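Long-range contact in rusticyanin (Thiobacillus ferrooxidans, PDB 2CAL), which carries electrons from cytochrome c552 to the A-type oxidase in the iron respiratory chain, using a single bound copper ion: residues A[39-45]-A[73-79]. The protein carries 1 engineered substitution. Numbering follows the deposited sequence.
Sequences VVAAAVL and VTFINTN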
loop_
_atom_site.group_PDB
_atom_site.type_symbol
_atom_site.label_atom_id
_atom_site.label_comp_id
_atom_site.label_asym_id
_atom_site.label_seq_id
_atom_site.Cartn_x
_atom_site.Cartn_y
_atom_site.Cartn_z
ATOM N N VAL A 39 2.106 -1.822 -8.666
ATOM C CA VAL A 39 1.074 -1.640 -7.655
ATOM C C VAL A 39 1.100 -0.168 -7.217
ATOM O O VAL A 39 2.161 0.283 -6.758
ATOM C CB VAL A 39 1.337 -2.544 -6.457
ATOM C CG1 VAL A 39 0.284 -2.292 -5.370
ATOM C CG2 VAL A 39 1.359 -4.020 -6.861
ATOM N N VAL A 40 -0.033 0.509 -7.336
ATOM C CA VAL A 40 -0.060 1.912 -6.840
ATOM C C VAL A 40 -1.134 1.969 -5.773
ATOM O O VAL A 40 -2.336 1.823 -6.023
ATOM C CB VAL A 40 -0.273 2.930 -7.972
ATOM C CG1 VAL A 40 -0.174 4.339 -7.370
ATOM C CG2 VAL A 40 0.747 2.739 -9.089
ATOM N N ALA A 41 -0.659 2.194 -4.537
ATOM C CA ALA A 41 -1.516 2.242 -3.372
ATOM C C ALA A 41 -1.548 3.625 -2.741
ATOM O O ALA A 41 -0.532 4.320 -2.754
ATOM C CB ALA A 41 -0.976 1.267 -2.304
ATOM N N ALA A 42 -2.701 3.979 -2.209
ATOM C CA ALA A 42 -2.839 5.271 -1.496
ATOM C C ALA A 42 -3.515 5.050 -0.179
ATOM O O ALA A 42 -4.351 4.178 0.016
ATOM C CB ALA A 42 -3.710 6.231 -2.313
ATOM N N ALA A 43 -3.101 5.861 0.793
ATOM C CA ALA A 43 -3.725 5.890 2.122
ATOM C C ALA A 43 -4.916 6.873 2.142
ATOM O O ALA A 43 -4.673 8.086 2.061
ATOM C CB ALA A 43 -2.694 6.297 3.160
ATOM N N VAL A 44 -6.114 6.358 2.235
ATOM C CA VAL A 44 -7.379 7.069 2.388
ATOM C C VAL A 44 -7.503 8.153 1.289
ATOM O O VAL A 44 -7.345 9.363 1.480
ATOM C CB VAL A 44 -7.605 7.711 3.778
ATOM C CG1 VAL A 44 -9.058 8.126 3.960
ATOM C CG2 VAL A 44 -7.212 6.749 4.903
ATOM N N LEU A 45 -7.798 7.697 0.086
ATOM C CA LEU A 45 -8.166 8.641 -0.969
ATOM C C LEU A 45 -9.435 9.366 -0.516
ATOM O O LEU A 45 -10.269 8.807 0.209
ATOM C CB LEU A 45 -8.428 7.931 -2.295
ATOM C CG LEU A 45 -7.234 7.315 -2.998
ATOM C CD1 LEU A 45 -7.644 6.580 -4.269
ATOM C CD2 LEU A 45 -6.216 8.405 -3.331
ATOM N N VAL A 73 6.204 -1.120 -6.166
ATOM C CA VAL A 73 5.143 -0.501 -5.360
ATOM C C VAL A 73 5.389 1.027 -5.321
ATOM O O VAL A 73 6.476 1.485 -4.987
ATOM C CB VAL A 73 5.108 -1.044 -3.928
ATOM C CG1 VAL A 73 3.951 -0.420 -3.152
ATOM C CG2 VAL A 73 4.953 -2.563 -3.963
ATOM N N THR A 74 4.348 1.760 -5.611
ATOM C CA THR A 74 4.281 3.208 -5.372
ATOM C C THR A 74 3.242 3.430 -4.274
ATOM O O THR A 74 2.139 2.884 -4.354
ATOM C CB THR A 74 3.821 3.960 -6.631
ATOM O OG1 THR A 74 4.707 3.631 -7.721
ATOM C CG2 THR A 74 3.874 5.460 -6.394
ATOM N N PHE A 75 3.637 4.116 -3.199
ATOM C CA PHE A 75 2.732 4.411 -2.096
ATOM C C PHE A 75 2.620 5.915 -1.890
ATOM O O PHE A 75 3.649 6.595 -1.795
ATOM C CB PHE A 75 3.238 3.739 -0.799
ATOM C CG PHE A 75 2.415 4.129 0.427
ATOM C CD1 PHE A 75 1.062 3.905 0.519
ATOM C CD2 PHE A 75 3.048 4.762 1.493
ATOM C CE1 PHE A 75 0.323 4.267 1.617
ATOM C CE2 PHE A 75 2.317 5.135 2.624
ATOM C CZ PHE A 75 0.971 4.909 2.674
ATOM N N ILE A 76 1.390 6.383 -1.883
ATOM C CA ILE A 76 1.037 7.801 -1.775
ATOM C C ILE A 76 0.182 8.023 -0.549
ATOM O O ILE A 76 -0.805 7.336 -0.369
ATOM C CB ILE A 76 0.270 8.253 -3.063
ATOM C CG1 ILE A 76 0.967 7.860 -4.365
ATOM C CG2 ILE A 76 -0.007 9.750 -2.977
ATOM C CD1 ILE A 76 0.034 7.876 -5.547
ATOM N N ASN A 77 0.550 8.999 0.272
ATOM C CA ASN A 77 -0.297 9.333 1.415
ATOM C C ASN A 77 -1.140 10.569 1.111
ATOM O O ASN A 77 -0.617 11.694 1.150
ATOM C CB ASN A 77 0.532 9.587 2.676
ATOM C CG ASN A 77 -0.279 10.002 3.863
ATOM O OD1 ASN A 77 0.255 10.678 4.808
ATOM N ND2 ASN A 77 -1.544 9.697 3.886
ATOM N N THR A 78 -2.424 10.362 0.870
ATOM C CA THR A 78 -3.350 11.454 0.601
ATOM C C THR A 78 -4.164 11.887 1.818
ATOM O O THR A 78 -5.041 12.735 1.694
ATOM C CB THR A 78 -4.332 11.057 -0.557
ATOM O OG1 THR A 78 -4.859 9.728 -0.360
ATOM C CG2 THR A 78 -3.524 11.085 -1.858
ATOM N N ASN A 79 -3.929 11.339 3.000
ATOM C CA ASN A 79 -4.816 11.589 4.150
ATOM C C ASN A 79 -4.295 12.702 5.031
ATOM O O ASN A 79 -3.313 12.567 5.734
ATOM C CB ASN A 79 -4.968 10.282 4.919
ATOM C CG ASN A 79 -6.086 10.301 5.903
ATOM O OD1 ASN A 79 -7.115 11.018 5.807
ATOM N ND2 ASN A 79 -5.927 9.549 6.937
HETATM O O HOH W 1 4.365 1.304 -9.135
#
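How parallel strands share backbone groups is well illustrated by 39-45 and 73-79. V39 O accepts from T74 N and T74 O from A41 N (both 2.9 Å); A41 O takes I76 N and I76 O takes A43 N (both 3.0 Å). V39 O, A43 N and both backbone groups of A41, T74 and I76 serve this pairing, whereas those of A42 and F75 bond E54 and T122 on flanking strands. In the blue-copper cupredoxin fold, this pair lies mid-sheet. A41 and A43 share a face with F75, whose CZ packs 3.9 Å from A43 CB; the A43 side chain is about 6 Å from the copper. On the other, V40 CG1 meets I76 CD1 at 4.0 Å, and helix 11-18 covers A42 and I76. T74 OG1 bonds D123 OD1 and accepts from a water (2.7 Å) that also donates weakly to V39 O (3.4 Å). Where strand 39-43 ends, a side chain takes over: T78 OG1 donates to A43 O (2.9 Å), T78 N weakly (3.4 Å).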